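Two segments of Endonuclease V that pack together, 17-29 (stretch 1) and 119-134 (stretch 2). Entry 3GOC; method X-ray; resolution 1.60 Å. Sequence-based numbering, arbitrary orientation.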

# COMPACT_ATOMS: atom_id res chain seq x y z
N ALA A 17 14.43 7.15 32.89
CA ALA A 17 13.73 7.03 31.62
C ALA A 17 14.64 6.50 30.52
O ALA A 17 14.26 5.61 29.76
CB ALA A 17 13.12 8.38 31.22
N ARG A 18 15.85 7.06 30.43
CA ARG A 18 16.79 6.59 29.42
C ARG A 18 17.14 5.12 29.67
O ARG A 18 17.31 4.35 28.73
CB ARG A 18 18.07 7.43 29.42
CG ARG A 18 17.88 8.86 28.93
CD ARG A 18 19.22 9.48 28.58
NE ARG A 18 20.13 9.49 29.73
CZ ARG A 18 20.18 10.47 30.63
NH1 ARG A 18 21.03 10.38 31.64
NH2 ARG A 18 19.40 11.53 30.51
N ALA A 19 17.23 4.74 30.94
CA ALA A 19 17.54 3.36 31.29
C ALA A 19 16.43 2.44 30.81
O ALA A 19 16.69 1.34 30.34
CB ALA A 19 17.72 3.24 32.81
N VAL A 20 15.18 2.89 30.92
CA VAL A 20 14.04 2.10 30.47
C VAL A 20 14.14 1.93 28.96
O VAL A 20 13.93 0.84 28.43
CB VAL A 20 12.68 2.76 30.83
CG1 VAL A 20 11.53 2.01 30.16
CG2 VAL A 20 12.49 2.76 32.34
N GLN A 21 14.48 3.00 28.25
CA GLN A 21 14.60 2.93 26.80
C GLN A 21 15.67 1.94 26.37
O GLN A 21 15.44 1.13 25.48
CB GLN A 21 14.94 4.31 26.22
CG GLN A 21 13.88 5.37 26.48
CD GLN A 21 14.23 6.69 25.81
OE1 GLN A 21 15.36 7.16 25.91
NE2 GLN A 21 13.26 7.29 25.13
N ASP A 22 16.84 2.00 27.00
CA ASP A 22 17.91 1.09 26.63
C ASP A 22 17.58 -0.37 26.95
O ASP A 22 18.04 -1.28 26.27
CB ASP A 22 19.23 1.49 27.31
CG ASP A 22 19.75 2.83 26.83
OD1 ASP A 22 19.44 3.21 25.68
OD2 ASP A 22 20.48 3.49 27.59
N GLU A 23 16.78 -0.58 27.99
CA GLU A 23 16.40 -1.93 28.38
C GLU A 23 15.29 -2.51 27.50
O GLU A 23 15.36 -3.67 27.08
CB GLU A 23 15.97 -1.94 29.85
CG GLU A 23 17.10 -1.56 30.80
CD GLU A 23 16.62 -1.16 32.18
OE1 GLU A 23 17.47 -0.83 33.04
OE2 GLU A 23 15.40 -1.16 32.41
N LEU A 24 14.28 -1.70 27.20
CA LEU A 24 13.16 -2.15 26.38
C LEU A 24 13.49 -2.24 24.88
O LEU A 24 12.83 -2.98 24.15
CB LEU A 24 11.95 -1.23 26.57
CG LEU A 24 11.25 -1.28 27.93
CD1 LEU A 24 10.06 -0.32 27.93
CD2 LEU A 24 10.78 -2.70 28.22
N ARG A 25 14.50 -1.49 24.44
CA ARG A 25 14.88 -1.50 23.03
C ARG A 25 15.30 -2.90 22.60
O ARG A 25 15.18 -3.27 21.43
CB ARG A 25 16.03 -0.53 22.78
CG ARG A 25 16.26 -0.23 21.31
CD ARG A 25 17.72 0.11 21.03
NE ARG A 25 18.27 1.03 22.03
CZ ARG A 25 19.52 1.49 22.00
NH1 ARG A 25 19.94 2.32 22.95
NH2 ARG A 25 20.34 1.13 21.03
N GLY A 26 15.79 -3.69 23.56
CA GLY A 26 16.23 -5.04 23.27
C GLY A 26 15.09 -5.98 22.91
O GLY A 26 15.33 -7.11 22.47
N ARG A 27 13.86 -5.53 23.10
CA ARG A 27 12.71 -6.36 22.79
C ARG A 27 12.17 -6.05 21.39
O ARG A 27 11.30 -6.77 20.89
CB ARG A 27 11.60 -6.16 23.84
CG ARG A 27 12.00 -6.62 25.23
CD ARG A 27 10.93 -7.50 25.86
NE ARG A 27 9.80 -6.73 26.37
CZ ARG A 27 9.84 -5.98 27.46
NH1 ARG A 27 8.76 -5.31 27.85
NH2 ARG A 27 10.96 -5.90 28.16
N VAL A 28 12.69 -5.01 20.76
CA VAL A 28 12.25 -4.62 19.43
C VAL A 28 12.60 -5.67 18.38
O VAL A 28 13.72 -6.18 18.35
CB VAL A 28 12.86 -3.26 19.01
CG1 VAL A 28 12.47 -2.93 17.57
CG2 VAL A 28 12.37 -2.16 19.95
N ILE A 29 11.63 -5.99 17.53
CA ILE A 29 11.83 -6.96 16.45
C ILE A 29 11.88 -6.20 15.13
O ILE A 29 10.96 -5.46 14.80
CB ILE A 29 10.70 -8.00 16.44
CG1 ILE A 29 10.77 -8.85 17.72
CG2 ILE A 29 10.81 -8.89 15.20
CD1 ILE A 29 9.59 -9.79 17.92
N ALA A 119 13.46 5.91 14.34
CA ALA A 119 14.01 7.23 13.97
C ALA A 119 13.91 8.06 15.24
O ALA A 119 13.02 8.90 15.39
CB ALA A 119 13.18 7.85 12.85
N HIS A 120 14.86 7.83 16.13
CA HIS A 120 14.88 8.48 17.44
C HIS A 120 16.32 8.49 17.95
O HIS A 120 17.10 7.60 17.62
CB HIS A 120 13.95 7.67 18.35
CG HIS A 120 13.95 8.10 19.78
ND1 HIS A 120 14.87 7.64 20.70
CD2 HIS A 120 13.12 8.92 20.47
CE1 HIS A 120 14.61 8.16 21.88
NE2 HIS A 120 13.55 8.94 21.77
N PRO A 121 16.69 9.52 18.73
CA PRO A 121 18.05 9.62 19.27
C PRO A 121 18.57 8.33 19.91
O PRO A 121 19.76 8.04 19.84
CB PRO A 121 17.95 10.78 20.26
CG PRO A 121 16.47 10.87 20.57
CD PRO A 121 15.86 10.62 19.23
N ARG A 122 17.68 7.56 20.53
CA ARG A 122 18.06 6.31 21.15
C ARG A 122 17.41 5.12 20.45
O ARG A 122 17.31 4.03 21.00
CB ARG A 122 17.70 6.30 22.64
CG ARG A 122 18.80 6.83 23.55
CD ARG A 122 18.43 6.68 25.01
NE ARG A 122 19.52 6.12 25.80
CZ ARG A 122 20.68 6.73 26.03
NH1 ARG A 122 20.91 7.94 25.52
NH2 ARG A 122 21.61 6.14 26.77
N ARG A 123 16.97 5.36 19.22
CA ARG A 123 16.33 4.34 18.41
C ARG A 123 15.15 3.71 19.15
O ARG A 123 14.87 2.52 19.00
CB ARG A 123 17.35 3.26 18.03
CG ARG A 123 18.60 3.80 17.34
CD ARG A 123 18.29 4.30 15.94
NE ARG A 123 19.51 4.74 15.24
CZ ARG A 123 20.09 5.92 15.40
NH1 ARG A 123 19.57 6.82 16.23
NH2 ARG A 123 21.20 6.21 14.74
N PHE A 124 14.45 4.50 19.95
CA PHE A 124 13.32 3.98 20.70
C PHE A 124 12.25 5.04 20.91
O PHE A 124 11.95 5.43 22.03
CB PHE A 124 13.81 3.44 22.05
CG PHE A 124 12.83 2.51 22.72
CD1 PHE A 124 12.20 2.88 23.91
CD2 PHE A 124 12.56 1.26 22.18
CE1 PHE A 124 11.30 2.01 24.54
CE2 PHE A 124 11.67 0.38 22.79
CZ PHE A 124 11.05 0.75 23.98
N GLY A 125 11.68 5.51 19.80
CA GLY A 125 10.64 6.51 19.86
C GLY A 125 9.29 5.89 20.19
O GLY A 125 9.18 4.68 20.40
N LEU A 126 8.26 6.73 20.21
CA LEU A 126 6.90 6.31 20.54
C LEU A 126 6.42 5.00 19.92
O LEU A 126 5.93 4.11 20.62
CB LEU A 126 5.92 7.43 20.16
CG LEU A 126 4.43 7.14 20.37
CD1 LEU A 126 4.15 7.01 21.87
CD2 LEU A 126 3.61 8.27 19.77
N ALA A 127 6.56 4.88 18.61
CA ALA A 127 6.11 3.67 17.93
C ALA A 127 6.81 2.41 18.42
O ALA A 127 6.17 1.37 18.59
CB ALA A 127 6.28 3.82 16.42
N SER A 128 8.11 2.48 18.66
CA SER A 128 8.85 1.31 19.12
C SER A 128 8.51 0.98 20.57
O SER A 128 8.37 -0.18 20.94
CB SER A 128 10.35 1.53 18.98
OG SER A 128 10.71 1.63 17.61
N HIS A 129 8.37 2.03 21.38
CA HIS A 129 8.05 1.90 22.79
C HIS A 129 6.66 1.27 22.93
O HIS A 129 6.47 0.33 23.71
CB HIS A 129 8.09 3.29 23.42
CG HIS A 129 8.19 3.30 24.92
ND1 HIS A 129 8.72 4.36 25.62
CD2 HIS A 129 7.77 2.40 25.85
CE1 HIS A 129 8.63 4.12 26.91
NE2 HIS A 129 8.06 2.94 27.08
N LEU A 130 5.70 1.76 22.16
CA LEU A 130 4.34 1.24 22.21
C LEU A 130 4.31 -0.20 21.69
O LEU A 130 3.60 -1.06 22.22
CB LEU A 130 3.41 2.12 21.37
CG LEU A 130 1.93 1.73 21.34
CD1 LEU A 130 1.30 1.92 22.71
CD2 LEU A 130 1.22 2.60 20.30
N GLY A 131 5.10 -0.46 20.65
CA GLY A 131 5.15 -1.79 20.07
C GLY A 131 5.62 -2.84 21.06
O GLY A 131 5.00 -3.90 21.22
N VAL A 132 6.73 -2.57 21.73
CA VAL A 132 7.26 -3.52 22.70
C VAL A 132 6.34 -3.74 23.90
O VAL A 132 6.24 -4.86 24.41
CB VAL A 132 8.66 -3.07 23.17
CG1 VAL A 132 9.13 -3.95 24.34
CG2 VAL A 132 9.65 -3.19 22.01
N LEU A 133 5.67 -2.69 24.36
CA LEU A 133 4.78 -2.83 25.51
C LEU A 133 3.50 -3.61 25.17
O LEU A 133 2.99 -4.35 26.01
CB LEU A 133 4.40 -1.46 26.07
CG LEU A 133 5.54 -0.66 26.71
CD1 LEU A 133 5.01 0.68 27.19
CD2 LEU A 133 6.14 -1.44 27.87
N THR A 134 3.00 -3.43 23.96
CA THR A 134 1.78 -4.10 23.53
C THR A 134 2.06 -5.44 22.86
O THR A 134 1.20 -6.32 22.83
CB THR A 134 0.98 -3.26 22.51
OG1 THR A 134 1.78 -3.05 21.34
CG2 THR A 134 0.59 -1.92 23.11
O HOH W 1 10.52 6.24 24.35

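The strongest link between the two stretches is the salt bridge between Asp22 and Arg122. Arg122 NE donates a hydrogen bond to Asp22 OD1 at 2.9 Å and Arg122 NH2 donates one to Asp22 OD2 at 3.0 Å, so the carboxylate lies at the edge of the guanidinium, near its plane, and both oxygens are engaged; a weak third bond runs from Arg122 NE to Asp22 OD2 at 3.3 Å. Asp22 also serves its own stretch: Arg25 NH1 donates to Asp22 OD1 at 2.9 Å, a second salt bridge that places one carboxylate between two arginines. Arg25 NE lies 3.3 Å from Arg122 O, but the angle is too poor for a hydrogen bond, and the carbonyl sits over a face of the Arg25 guanidinium. One face of the Arg122 guanidinium is covered by the aliphatic part of Arg18, with Arg18 CD 3.8 Å from Arg122 NH1. The two positive groups are therefore close, Arg18 NE standing 4.6 Å from Arg122 NH1, while Asp22 supplies compensating charge to Arg122.

Arg122 belongs to a type I turn from His120 to Arg123, which is held by the backbone bond from Arg123 N to His120 O (2.8 Å) and by Arg122 N donating to His120 ND1 (2.8 Å). A water extends the polar network: it accepts from Gln21 NE2 at 3.0 Å, donates to Phe124 O at 2.8 Å and hydrogen-bonds His129 ND1 at 2.9 Å, thereby joining Gln21 of the first helix to Phe124, just before the second helix, and His129 within it.

Beyond these bonds, Phe124 is the centre of the apolar packing. Its CA-to-CB bond points toward stretch 1, and one ring face is covered by backbone atoms Gln21 O and Arg25 N. Leu24 CB approaches Phe124 CZ to 3.4 Å, and Val28 CG2 meets the ring edge at Phe124 CE2, 3.9 Å away. Val132, one helical turn beyond Ser128, continues the apolar surface: its CG2 lies 3.6 Å from Val28 CG2, and its CG1 packs 3.4 Å from Arg27 CB and over one face of the Arg27 guanidinium. Leu24 CD1 also meets Leu133 CD2 at 4.1 Å.

Helices 17-24 and 126-134 cross at 65°, with their axes no closer than 11.0 Å. The backbones come nearest at two places, with Arg25 CA 6.2 Å from Phe124 CA and Val28 CA 6.1 Å from Val132 CA. Together the stretches bury 755 Å², summed over both sides.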